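Local structure of Dbv8 protein (4MFZ) at residues Q29-E34 with P120-A125; P223-I228 with D270-Q275; D260-E265 with H328-S333. The protein probably transfers a long acyl chain such as decanoyl from acyl-CoA to an amine of a glycopeptide antibiotic, acting as a GNAT-type N-acyltransferase. One frame throughout, in Å; residues are numbered along the deposited sequence.

Overall arrangement
From the N terminus, helix 23-29 runs into the loop 29-34, which contact 1 joins to 120-125, the approach to helix 125-128; this closes a stretch of helices and loops with no strand. Contacts 2 and 3 come later, within the GNAT-like C-terminal part, and cross: 223-228 opens first, then 260-265, before 270-275 closes contact 2 and 328-333 closes contact 3. Contact 2 brings the starts of helices 226-243 and 272-277 together at decanoyl-CoA, while contact 3 ties the turns after strand 251-256 to strand 330-337. Their centres lie about 17 Å apart and they touch through Leu274 and Ala264. Contact 1 stands apart, its centre about 43 Å from that of contact 2.

Contact 1. Residues Q29-E34 with P120-A125; sequences QLRLGE and PYETGA
Glu122 OE1 is gripped by two waters that tie it to Arg31: water 2 and water 3 each donate to Glu122 OE1, at 2.7 Å. Water 2 also accepts from Arg31 NE, lying in the guanidinium plane at its edge, and water 3 donates to Arg31 O at 2.8 Å. The two charged side chains therefore communicate through solvent: Arg31 NE and Glu122 OE1 are 4.9 Å apart, and the side chains cross at about a right angle. Glu122 reaches the waters because its CG sits between the backbone N and the carbonyl carbon (chi1 60°) and the chain then bends at chi2, folding the carboxylate back toward Arg31. A third water joins the backbones, donating to Leu30 O at 2.6 Å and to Pro120 O at 2.9 Å.

Apart from the waters, the contact is made largely by Pro120, which meets carbonyl oxygens and one leucine. Its ring lies against the turn, CG resting 3.4 Å from Arg31 O and near Leu30 O as well, while Leu32 CD2 presses on Pro120 CD at 3.5 Å, tighter than usual van der Waals contact. Thr123 brings OG1 alongside Leu30 CA. Arg31, with positive phi, ends helix 23-29 in a Schellman motif, and the carbonyls of Leu30 and Arg31 meet the proline and the waters. On the other segment, Gly124 is the N-cap of helix 125-128. Leu30 packs on Ala90, Leu91 and Leu94 of helix 89-104; the end of helix 23-29 thus touches both helix 89-104 and the loop leading into helix 125-128.

Contact 2. Residues P223-I228 with D270-Q275; sequences PLIPDI and DSHILQ. With MFK (decanoyl-CoA), chain B.
With CG anti to its carbonyl carbon (chi1 -53°) and the ring turned to chi2 -46°, His272 lays its imidazole against the backbone of Ile225, whose CA stands 4.0 Å from the ring centroid and only 5° off the normal, a CH-pi contact over the face. Ile225 CG2 lies beside the same ring, 3.6 Å from His272 NE2, and Leu224 O lies 3.2 Å from His272 CB, oblique to the ring. Pro226 crosses the histidine at about a right angle, its CD near ND1, and its CG meets the amide of Gln275, whose extended chain runs out to it.

The same turns hold the pyrophosphate of decanoyl-CoA. Ser271, the N-cap residue, accepts from Leu274 N at 3.0 Å through OG and donates from that hydroxyl to MFK OBA at 2.6 Å. Ile273 N also donates to MFK OBA, and His272 N to MFK OBB at 2.9 Å, so one phosphate sits at the N-terminal end of helix 272-277, where the helix dipole would probably favour its negative charge. Leu224, centre of an inverse gamma turn, appears to donate from its N to MFK OAX of the other phosphate, an oxygen whose position is less certain. Backbone amides at a helix start gripping the pyrophosphate are characteristic of CoA sites in GNAT acyltransferases.

Contact 3. Residues D260-E265 with H328-S333; sequences DPQLAE and HWYQRS
Asp260 and Tyr330 are joined by the hydrogen bond from Tyr330 N to Asp260 OD2, 2.8 Å long and nearly straight (169°). The amide comes from above the carboxylate plane, 45° out of it. Asp260 holds CG anti to its backbone N (chi1 -173°), which carries the carboxylate across to the start of strand 330-337 and places OD2 also at the edge of the Trp329 ring, 3.5 Å from CE3. The other oxygen, OD1, turns back to accept from Gln262 N at 3.0 Å, an Asx turn. Each carboxylate oxygen is thus held by a backbone N-H, one from either segment, and the group is fixed against rotation.

Trp329 has CG anti to its carbonyl carbon, which brings CZ3 of its six-membered ring to Leu263 and Gln262. Leu263 crosses it at about a right angle, CD2 meeting CZ3 at 3.6 Å, and Gln262 CB approaches the same ring carbon obliquely. The segment 260-265 belongs to the connection between strand 251-256 and helix 272-277 of the GNAT-like part, and it packs here against the start of strand 330-337, the neighbour of 251-256 in the mixed sheet. Trp329 also meets the ring of His322, and Leu263 touches Leu315, both on helix 314-324.

Further along the strand, Arg332 is bent at chi2 and chi3, folding its chain past Pro261 instead of running straight out. Its CG lies 3.9 Å from Asp260 CA, and Pro261 CD meets the edge of the guanidinium, 3.9 Å from Arg332 NE, the two side chains crossing at about a right angle. Arg332 NH1 is hydrogen-bonded to Leu283 O of strand 281-289.

Contact 1. Residues Q29-E34 with P120-A125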
loop_
_atom_site.group_PDB
_atom_site.type_symbol
_atom_site.label_atom_id
_atom_site.label_comp_id
_atom_site.label_asym_id
_atom_site.label_seq_id
_atom_site.Cartn_x
_atom_site.Cartn_y
_atom_site.Cartn_z
ATOM N N GLN A 29 22.224 -1.961 16.241
ATOM C CA GLN A 29 22.642 -0.773 15.494
ATOM C C GLN A 29 21.490 0.038 14.911
ATOM O O GLN A 29 21.587 1.257 14.839
ATOM C CB GLN A 29 23.666 -1.129 14.429
ATOM C CG GLN A 29 24.915 -1.675 15.090
ATOM C CD GLN A 29 26.079 -1.806 14.154
ATOM O OE1 GLN A 29 26.898 -2.719 14.308
ATOM N NE2 GLN A 29 26.183 -0.892 13.190
ATOM N N LEU A 30 20.404 -0.640 14.534
ATOM C CA LEU A 30 19.274 0.032 13.891
ATOM C C LEU A 30 18.207 0.436 14.908
ATOM O O LEU A 30 17.167 0.965 14.542
ATOM C CB LEU A 30 18.689 -0.838 12.759
ATOM C CG LEU A 30 19.619 -1.267 11.616
ATOM C CD1 LEU A 30 18.877 -2.130 10.598
ATOM C CD2 LEU A 30 20.266 -0.091 10.887
ATOM N N ARG A 31 18.482 0.182 16.191
ATOM C CA ARG A 31 17.648 0.614 17.330
ATOM C C ARG A 31 16.279 -0.055 17.345
ATOM O O ARG A 31 15.302 0.519 17.842
ATOM C CB ARG A 31 17.512 2.162 17.387
ATOM C CG ARG A 31 18.838 2.940 17.299
ATOM C CD ARG A 31 19.830 2.557 18.404
ATOM N NE ARG A 31 19.362 3.028 19.706
ATOM C CZ ARG A 31 20.010 2.868 20.858
ATOM N NH1 ARG A 31 21.183 2.257 20.907
ATOM N NH2 ARG A 31 19.482 3.330 21.976
ATOM N N LEU A 32 16.221 -1.264 16.791
ATOM C CA LEU A 32 14.992 -2.042 16.685
ATOM C C LEU A 32 14.511 -2.647 18.007
ATOM O O LEU A 32 15.308 -3.091 18.819
ATOM C CB LEU A 32 15.150 -3.152 15.630
ATOM C CG LEU A 32 15.143 -2.707 14.167
ATOM C CD1 LEU A 32 15.508 -3.869 13.250
ATOM C CD2 LEU A 32 13.762 -2.137 13.797
ATOM N N GLY A 33 13.194 -2.703 18.196
ATOM C CA GLY A 33 12.642 -3.178 19.454
ATOM C C GLY A 33 12.705 -4.689 19.444
ATOM O O GLY A 33 13.028 -5.301 18.411
ATOM N N GLU A 34 12.387 -5.282 20.586
ATOM C CA GLU A 34 12.402 -6.715 20.767
ATOM C C GLU A 34 11.393 -7.444 19.890
ATOM O O GLU A 34 11.538 -8.625 19.612
ATOM C CB GLU A 34 12.121 -7.057 22.225
ATOM C CG GLU A 34 12.182 -8.550 22.500
ATOM C CD GLU A 34 11.710 -8.892 23.892
ATOM O OE1 GLU A 34 12.241 -9.864 24.470
ATOM O OE2 GLU A 34 10.828 -8.182 24.416
ATOM N N PRO A 120 13.133 2.533 12.965
ATOM C CA PRO A 120 13.356 3.744 13.750
ATOM C C PRO A 120 14.071 4.777 12.916
ATOM O O PRO A 120 15.071 4.457 12.264
ATOM C CB PRO A 120 14.233 3.256 14.921
ATOM C CG PRO A 120 13.823 1.819 15.087
ATOM C CD PRO A 120 13.604 1.329 13.671
ATOM N N TYR A 121 13.550 6.007 12.913
ATOM C CA TYR A 121 14.119 7.067 12.058
ATOM C C TYR A 121 15.368 7.743 12.616
ATOM O O TYR A 121 16.062 8.428 11.865
ATOM C CB TYR A 121 13.080 8.165 11.700
ATOM C CG TYR A 121 11.841 7.697 10.943
ATOM C CD1 TYR A 121 11.829 6.487 10.247
ATOM C CD2 TYR A 121 10.673 8.497 10.915
ATOM C CE1 TYR A 121 10.697 6.068 9.559
ATOM C CE2 TYR A 121 9.546 8.094 10.218
ATOM C CZ TYR A 121 9.551 6.888 9.547
ATOM O OH TYR A 121 8.413 6.472 8.871
ATOM N N GLU A 122 15.681 7.563 13.899
ATOM C CA GLU A 122 16.858 8.261 14.494
ATOM C C GLU A 122 18.211 7.837 13.890
ATOM O O GLU A 122 19.245 8.496 14.063
ATOM C CB GLU A 122 16.878 8.098 16.014
ATOM C CG GLU A 122 16.967 6.653 16.490
ATOM C CD GLU A 122 15.605 6.051 16.771
ATOM O OE1 GLU A 122 15.524 5.277 17.746
ATOM O OE2 GLU A 122 14.613 6.380 16.047
ATOM N N THR A 123 18.181 6.712 13.180
ATOM C CA THR A 123 19.348 6.133 12.535
ATOM C C THR A 123 19.680 6.811 11.164
ATOM O O THR A 123 20.742 6.595 10.579
ATOM C CB THR A 123 19.067 4.603 12.436
ATOM O OG1 THR A 123 19.914 3.878 13.340
ATOM C CG2 THR A 123 19.147 4.094 11.078
ATOM N N GLY A 124 18.772 7.647 10.667
ATOM C CA GLY A 124 19.053 8.460 9.466
ATOM C C GLY A 124 18.051 8.223 8.344
ATOM O O GLY A 124 17.139 7.412 8.488
ATOM N N ALA A 125 18.228 8.924 7.226
ATOM C CA ALA A 125 17.249 8.895 6.156
ATOM C C ALA A 125 17.171 7.537 5.426
ATOM O O ALA A 125 16.132 7.196 4.887
ATOM C CB ALA A 125 17.495 10.048 5.169
HETATM O O HOH W 1 16.992 2.272 12.348
HETATM O O HOH W 2 17.053 4.701 19.894
HETATM O O HOH W 3 14.140 3.076 18.266
#

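Contact 2. Residues P223-I228 with D270-Q275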
loop_
_atom_site.group_PDB
_atom_site.type_symbol
_atom_site.label_atom_id
_atom_site.label_comp_id
_atom_site.label_asym_id
_atom_site.label_seq_id
_atom_site.Cartn_x
_atom_site.Cartn_y
_atom_site.Cartn_z
ATOM N N PRO A 223 -11.697 12.070 -8.424
ATOM C CA PRO A 223 -12.995 11.620 -7.958
ATOM C C PRO A 223 -13.428 10.333 -8.643
ATOM O O PRO A 223 -13.113 10.107 -9.819
ATOM C CB PRO A 223 -13.971 12.753 -8.358
ATOM C CG PRO A 223 -13.159 13.858 -8.906
ATOM C CD PRO A 223 -11.733 13.393 -9.091
ATOM N N LEU A 224 -14.193 9.527 -7.930
ATOM C CA LEU A 224 -14.627 8.244 -8.454
ATOM C C LEU A 224 -15.864 8.387 -9.348
ATOM O O LEU A 224 -16.938 7.922 -8.989
ATOM C CB LEU A 224 -14.912 7.331 -7.269
ATOM C CG LEU A 224 -15.099 5.841 -7.501
ATOM C CD1 LEU A 224 -13.851 5.192 -8.100
ATOM C CD2 LEU A 224 -15.456 5.213 -6.161
ATOM N N ILE A 225 -15.747 9.018 -10.512
ATOM C CA ILE A 225 -16.914 9.076 -11.389
ATOM C C ILE A 225 -17.310 7.648 -11.817
ATOM O O ILE A 225 -16.451 6.767 -12.003
ATOM C CB ILE A 225 -16.768 10.022 -12.619
ATOM C CG1 ILE A 225 -15.742 9.498 -13.634
ATOM C CG2 ILE A 225 -16.487 11.467 -12.167
ATOM C CD1 ILE A 225 -15.655 10.330 -14.910
ATOM N N PRO A 226 -18.613 7.409 -11.936
ATOM C CA PRO A 226 -19.118 6.081 -12.328
ATOM C C PRO A 226 -18.407 5.447 -13.533
ATOM O O PRO A 226 -18.155 4.231 -13.519
ATOM C CB PRO A 226 -20.599 6.364 -12.635
ATOM C CG PRO A 226 -20.942 7.495 -11.703
ATOM C CD PRO A 226 -19.707 8.368 -11.677
ATOM N N ASP A 227 -18.079 6.250 -14.557
ATOM C CA ASP A 227 -17.463 5.720 -15.775
ATOM C C ASP A 227 -16.086 5.099 -15.493
ATOM O O ASP A 227 -15.725 4.079 -16.065
ATOM C CB ASP A 227 -17.310 6.816 -16.870
ATOM C CG ASP A 227 -18.560 7.005 -17.698
ATOM O OD1 ASP A 227 -19.548 6.261 -17.513
ATOM O OD2 ASP A 227 -18.559 7.911 -18.574
ATOM N N ILE A 228 -15.300 5.744 -14.645
ATOM C CA ILE A 228 -13.990 5.183 -14.364
ATOM C C ILE A 228 -14.097 4.005 -13.386
ATOM O O ILE A 228 -13.328 3.069 -13.496
ATOM C CB ILE A 228 -12.937 6.246 -13.935
ATOM C CG1 ILE A 228 -13.168 6.681 -12.479
ATOM C CG2 ILE A 228 -12.909 7.394 -14.956
ATOM C CD1 ILE A 228 -12.250 7.777 -11.984
ATOM N N ASP A 270 -26.370 13.288 -5.532
ATOM C CA ASP A 270 -25.560 12.812 -6.656
ATOM C C ASP A 270 -24.139 12.292 -6.276
ATOM O O ASP A 270 -23.275 12.137 -7.151
ATOM C CB ASP A 270 -25.470 13.901 -7.734
ATOM C CG ASP A 270 -24.660 15.101 -7.287
ATOM O OD1 ASP A 270 -24.389 15.262 -6.067
ATOM O OD2 ASP A 270 -24.290 15.895 -8.166
ATOM N N SER A 271 -23.902 12.043 -4.988
ATOM C CA SER A 271 -22.617 11.529 -4.503
ATOM C C SER A 271 -22.189 10.247 -5.191
ATOM O O SER A 271 -22.947 9.283 -5.214
ATOM C CB SER A 271 -22.694 11.258 -2.997
ATOM O OG SER A 271 -21.709 10.300 -2.632
ATOM N N HIS A 272 -20.977 10.225 -5.743
ATOM C CA HIS A 272 -20.460 9.013 -6.390
ATOM C C HIS A 272 -20.409 7.869 -5.378
ATOM O O HIS A 272 -20.643 6.737 -5.738
ATOM C CB HIS A 272 -19.041 9.197 -6.943
ATOM C CG HIS A 272 -18.843 10.393 -7.868
ATOM N ND1 HIS A 272 -19.707 10.716 -8.883
ATOM C CD2 HIS A 272 -17.797 11.298 -7.945
ATOM C CE1 HIS A 272 -19.234 11.790 -9.546
ATOM N NE2 HIS A 272 -18.068 12.153 -8.973
ATOM N N ILE A 273 -20.066 8.171 -4.116
ATOM C CA ILE A 273 -19.964 7.163 -3.047
ATOM C C ILE A 273 -21.344 6.531 -2.814
ATOM O O ILE A 273 -21.484 5.299 -2.868
ATOM C CB ILE A 273 -19.402 7.760 -1.717
ATOM C CG1 ILE A 273 -17.923 8.159 -1.866
ATOM C CG2 ILE A 273 -19.577 6.790 -0.530
ATOM C CD1 ILE A 273 -17.457 9.209 -0.861
ATOM N N LEU A 274 -22.370 7.369 -2.631
ATOM C CA LEU A 274 -23.702 6.847 -2.350
ATOM C C LEU A 274 -24.240 6.029 -3.510
ATOM O O LEU A 274 -24.794 4.950 -3.319
ATOM C CB LEU A 274 -24.696 7.952 -1.967
ATOM C CG LEU A 274 -24.324 8.831 -0.786
ATOM C CD1 LEU A 274 -25.471 9.814 -0.541
ATOM C CD2 LEU A 274 -23.987 8.038 0.484
ATOM N N GLN A 275 -24.079 6.538 -4.721
ATOM C CA GLN A 275 -24.501 5.773 -5.879
ATOM C C GLN A 275 -23.734 4.438 -6.038
ATOM O O GLN A 275 -24.353 3.365 -6.186
ATOM C CB GLN A 275 -24.375 6.622 -7.154
ATOM C CG GLN A 275 -24.508 5.795 -8.423
ATOM C CD GLN A 275 -24.466 6.631 -9.695
ATOM O OE1 GLN A 275 -24.654 7.851 -9.663
ATOM N NE2 GLN A 275 -24.233 5.962 -10.830
HETATM C CCG MFK B . -18.031 3.660 -3.751
HETATM C CCF MFK B . -18.260 2.177 -4.039
HETATM C CCE MFK B . -17.043 1.388 -3.607
HETATM C CCD MFK B . -17.134 1.152 -2.121
HETATM C CCC MFK B . -16.280 -0.054 -1.784
HETATM C CCB MFK B . -15.139 0.357 -0.887
HETATM C CCA MFK B . -14.539 -0.909 -0.301
HETATM C CBZ MFK B . -13.123 -1.049 -0.837
HETATM C CAK MFK B . -12.134 -0.857 0.296
HETATM C CAJ MFK B . -11.264 0.379 0.023
HETATM O OAL MFK B . -10.933 0.707 -1.121
HETATM S SAI MFK B . -10.784 1.228 1.478
HETATM C CAH MFK B . -9.858 2.675 0.811
HETATM C CAG MFK B . -10.781 3.725 0.184
HETATM N NAF MFK B . -9.909 4.767 -0.385
HETATM C CAE MFK B . -9.957 6.055 0.002
HETATM O OAM MFK B . -10.755 6.499 0.824
HETATM C CAD MFK B . -8.946 6.981 -0.707
HETATM C CAC MFK B . -9.254 8.453 -0.369
HETATM N NAB MFK B . -10.639 8.801 -0.747
HETATM C CAA MFK B . -10.853 9.417 -1.919
HETATM O OAO MFK B . -9.937 9.703 -2.705
HETATM C CAN MFK B . -12.305 9.800 -2.240
HETATM O OAU MFK B . -13.141 9.685 -1.065
HETATM C CAP MFK B . -12.903 9.002 -3.420
HETATM C CAR MFK B . -12.836 7.513 -3.115
HETATM C CAS MFK B . -12.170 9.251 -4.734
HETATM C CAQ MFK B . -14.363 9.407 -3.598
HETATM O OAT MFK B . -14.396 10.793 -3.861
HETATM P PAV MFK B . -15.539 11.477 -4.770
HETATM O OAX MFK B . -15.673 10.785 -6.062
HETATM O OAW MFK B . -15.299 12.949 -4.764
HETATM O OAY MFK B . -16.786 11.103 -3.822
HETATM P PAZ MFK B . -18.239 11.785 -3.804
HETATM O OBA MFK B . -19.156 10.774 -3.013
HETATM O OBB MFK B . -18.790 12.071 -5.145
HETATM O "O5'" MFK B . -18.122 13.011 -2.766
HETATM C "C5'" MFK B . -19.206 13.841 -2.416
HETATM C "C4'" MFK B . -18.663 14.934 -1.488
HETATM O "O4'" MFK B . -17.658 14.473 -0.503
HETATM C "C3'" MFK B . -17.939 16.003 -2.271
HETATM O "O3'" MFK B . -18.104 17.231 -1.563
HETATM P PBV MFK B . -18.495 18.564 -2.400
HETATM O OBW MFK B . -17.138 18.901 -3.143
HETATM O OBY MFK B . -18.809 19.666 -1.248
HETATM O OBX MFK B . -19.531 18.405 -3.418
HETATM C "C2'" MFK B . -16.493 15.504 -2.194
HETATM O "O2'" MFK B . -15.530 16.505 -2.463
HETATM C "C1'" MFK B . -16.386 15.089 -0.758
HETATM N N9 MFK B . -15.297 14.095 -0.565
HETATM C C8 MFK B . -15.329 12.803 -0.912
HETATM N N7 MFK B . -14.159 12.256 -0.556
HETATM C C5 MFK B . -13.428 13.197 0.062
HETATM C C4 MFK B . -14.141 14.328 0.047
HETATM N N3 MFK B . -13.669 15.437 0.635
HETATM C C2 MFK B . -12.312 15.563 1.226
HETATM N N1 MFK B . -11.625 14.257 1.173
HETATM C C6 MFK B . -12.200 13.178 0.622
HETATM N N6 MFK B . -11.535 12.025 0.612
#

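Contact 3. Residues D260-E265 with H328-S333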
loop_
_atom_site.group_PDB
_atom_site.type_symbol
_atom_site.label_atom_id
_atom_site.label_comp_id
_atom_site.label_asym_id
_atom_site.label_seq_id
_atom_site.Cartn_x
_atom_site.Cartn_y
_atom_site.Cartn_z
ATOM N N ASP A 260 -20.199 3.052 5.408
ATOM C CA ASP A 260 -20.996 3.423 6.580
ATOM C C ASP A 260 -22.330 4.023 6.139
ATOM O O ASP A 260 -22.331 5.077 5.468
ATOM C CB ASP A 260 -20.225 4.463 7.394
ATOM C CG ASP A 260 -20.888 4.799 8.733
ATOM O OD1 ASP A 260 -22.091 4.471 8.942
ATOM O OD2 ASP A 260 -20.178 5.386 9.596
ATOM N N PRO A 261 -23.464 3.383 6.521
ATOM C CA PRO A 261 -24.771 3.958 6.119
ATOM C C PRO A 261 -24.945 5.446 6.481
ATOM O O PRO A 261 -25.621 6.175 5.737
ATOM C CB PRO A 261 -25.799 3.101 6.875
ATOM C CG PRO A 261 -25.095 1.769 7.064
ATOM C CD PRO A 261 -23.610 2.067 7.183
ATOM N N GLN A 262 -24.351 5.886 7.592
ATOM C CA GLN A 262 -24.472 7.293 8.077
ATOM C C GLN A 262 -24.061 8.399 7.079
ATOM O O GLN A 262 -24.434 9.567 7.238
ATOM C CB GLN A 262 -23.644 7.483 9.355
ATOM C CG GLN A 262 -24.029 6.553 10.488
ATOM C CD GLN A 262 -23.229 6.829 11.745
ATOM O OE1 GLN A 262 -22.050 6.456 11.857
ATOM N NE2 GLN A 262 -23.859 7.499 12.692
ATOM N N LEU A 263 -23.266 8.041 6.077
ATOM C CA LEU A 263 -22.816 8.997 5.081
ATOM C C LEU A 263 -24.013 9.558 4.327
ATOM O O LEU A 263 -23.972 10.709 3.878
ATOM C CB LEU A 263 -21.806 8.371 4.111
ATOM C CG LEU A 263 -20.386 8.085 4.616
ATOM C CD1 LEU A 263 -19.536 7.349 3.567
ATOM C CD2 LEU A 263 -19.677 9.364 5.060
ATOM N N ALA A 264 -25.085 8.762 4.223
ATOM C CA ALA A 264 -26.321 9.187 3.535
ATOM C C ALA A 264 -27.019 10.335 4.262
ATOM O O ALA A 264 -27.869 11.014 3.681
ATOM C CB ALA A 264 -27.285 8.009 3.333
ATOM N N GLU A 265 -26.646 10.558 5.522
ATOM C CA GLU A 265 -27.209 11.644 6.322
ATOM C C GLU A 265 -26.637 13.007 5.892
ATOM O O GLU A 265 -27.262 14.065 6.094
ATOM C CB GLU A 265 -26.914 11.400 7.804
ATOM C CG GLU A 265 -28.090 11.691 8.727
ATOM C CD GLU A 265 -27.688 12.014 10.162
ATOM O OE1 GLU A 265 -27.024 11.187 10.821
ATOM O OE2 GLU A 265 -28.070 13.105 10.639
ATOM N N HIS A 328 -20.461 9.070 16.277
ATOM C CA HIS A 328 -19.350 8.220 15.780
ATOM C C HIS A 328 -19.472 7.662 14.394
ATOM O O HIS A 328 -20.567 7.398 13.918
ATOM C CB HIS A 328 -19.043 7.096 16.775
ATOM C CG HIS A 328 -18.524 7.607 18.094
ATOM N ND1 HIS A 328 -19.331 7.818 19.157
ATOM C CD2 HIS A 328 -17.243 8.020 18.478
ATOM C CE1 HIS A 328 -18.596 8.314 20.186
ATOM N NE2 HIS A 328 -17.318 8.441 19.763
ATOM N N TRP A 329 -18.317 7.449 13.761
ATOM C CA TRP A 329 -18.231 6.828 12.439
ATOM C C TRP A 329 -17.876 5.376 12.518
ATOM O O TRP A 329 -17.099 4.972 13.380
ATOM C CB TRP A 329 -17.185 7.553 11.613
ATOM C CG TRP A 329 -17.580 8.978 11.341
ATOM C CD1 TRP A 329 -17.111 10.129 11.975
ATOM C CD2 TRP A 329 -18.578 9.438 10.376
ATOM N NE1 TRP A 329 -17.728 11.255 11.461
ATOM C CE2 TRP A 329 -18.621 10.905 10.494
ATOM C CE3 TRP A 329 -19.402 8.805 9.446
ATOM C CZ2 TRP A 329 -19.458 11.684 9.700
ATOM C CZ3 TRP A 329 -20.247 9.602 8.657
ATOM C CH2 TRP A 329 -20.265 11.010 8.775
ATOM N N TYR A 330 -18.422 4.583 11.592
ATOM C CA TYR A 330 -18.103 3.143 11.493
ATOM C C TYR A 330 -17.529 2.732 10.134
ATOM O O TYR A 330 -17.846 3.324 9.110
ATOM C CB TYR A 330 -19.333 2.286 11.865
ATOM C CG TYR A 330 -19.807 2.632 13.249
ATOM C CD1 TYR A 330 -19.248 2.008 14.368
ATOM C CD2 TYR A 330 -20.757 3.638 13.452
ATOM C CE1 TYR A 330 -19.644 2.351 15.654
ATOM C CE2 TYR A 330 -21.156 3.989 14.729
ATOM C CZ TYR A 330 -20.593 3.345 15.822
ATOM O OH TYR A 330 -20.986 3.690 17.094
ATOM N N GLN A 331 -16.655 1.731 10.145
ATOM C CA GLN A 331 -16.250 1.023 8.946
ATOM C C GLN A 331 -17.196 -0.141 8.742
ATOM O O GLN A 331 -17.637 -0.758 9.722
ATOM C CB GLN A 331 -14.871 0.438 9.147
ATOM C CG GLN A 331 -13.757 1.459 9.196
ATOM C CD GLN A 331 -12.421 0.774 9.131
ATOM O OE1 GLN A 331 -11.721 0.820 8.121
ATOM N NE2 GLN A 331 -12.079 0.087 10.199
ATOM N N ARG A 332 -17.504 -0.465 7.490
ATOM C CA ARG A 332 -18.252 -1.698 7.207
ATOM C C ARG A 332 -17.499 -2.547 6.202
ATOM O O ARG A 332 -16.752 -2.017 5.369
ATOM C CB ARG A 332 -19.691 -1.431 6.712
ATOM C CG ARG A 332 -20.456 -0.352 7.471
ATOM C CD ARG A 332 -21.050 -0.835 8.787
ATOM N NE ARG A 332 -22.379 -1.373 8.548
ATOM C CZ ARG A 332 -22.628 -2.662 8.407
ATOM N NH1 ARG A 332 -21.643 -3.511 8.509
ATOM N NH2 ARG A 332 -23.847 -3.097 8.170
ATOM N N SER A 333 -17.713 -3.859 6.297
ATOM C CA SER A 333 -17.186 -4.828 5.353
ATOM C C SER A 333 -18.244 -5.152 4.332
ATOM O O SER A 333 -19.426 -5.246 4.651
ATOM C CB SER A 333 -16.768 -6.111 6.085
ATOM O OG SER A 333 -15.734 -5.801 6.986
#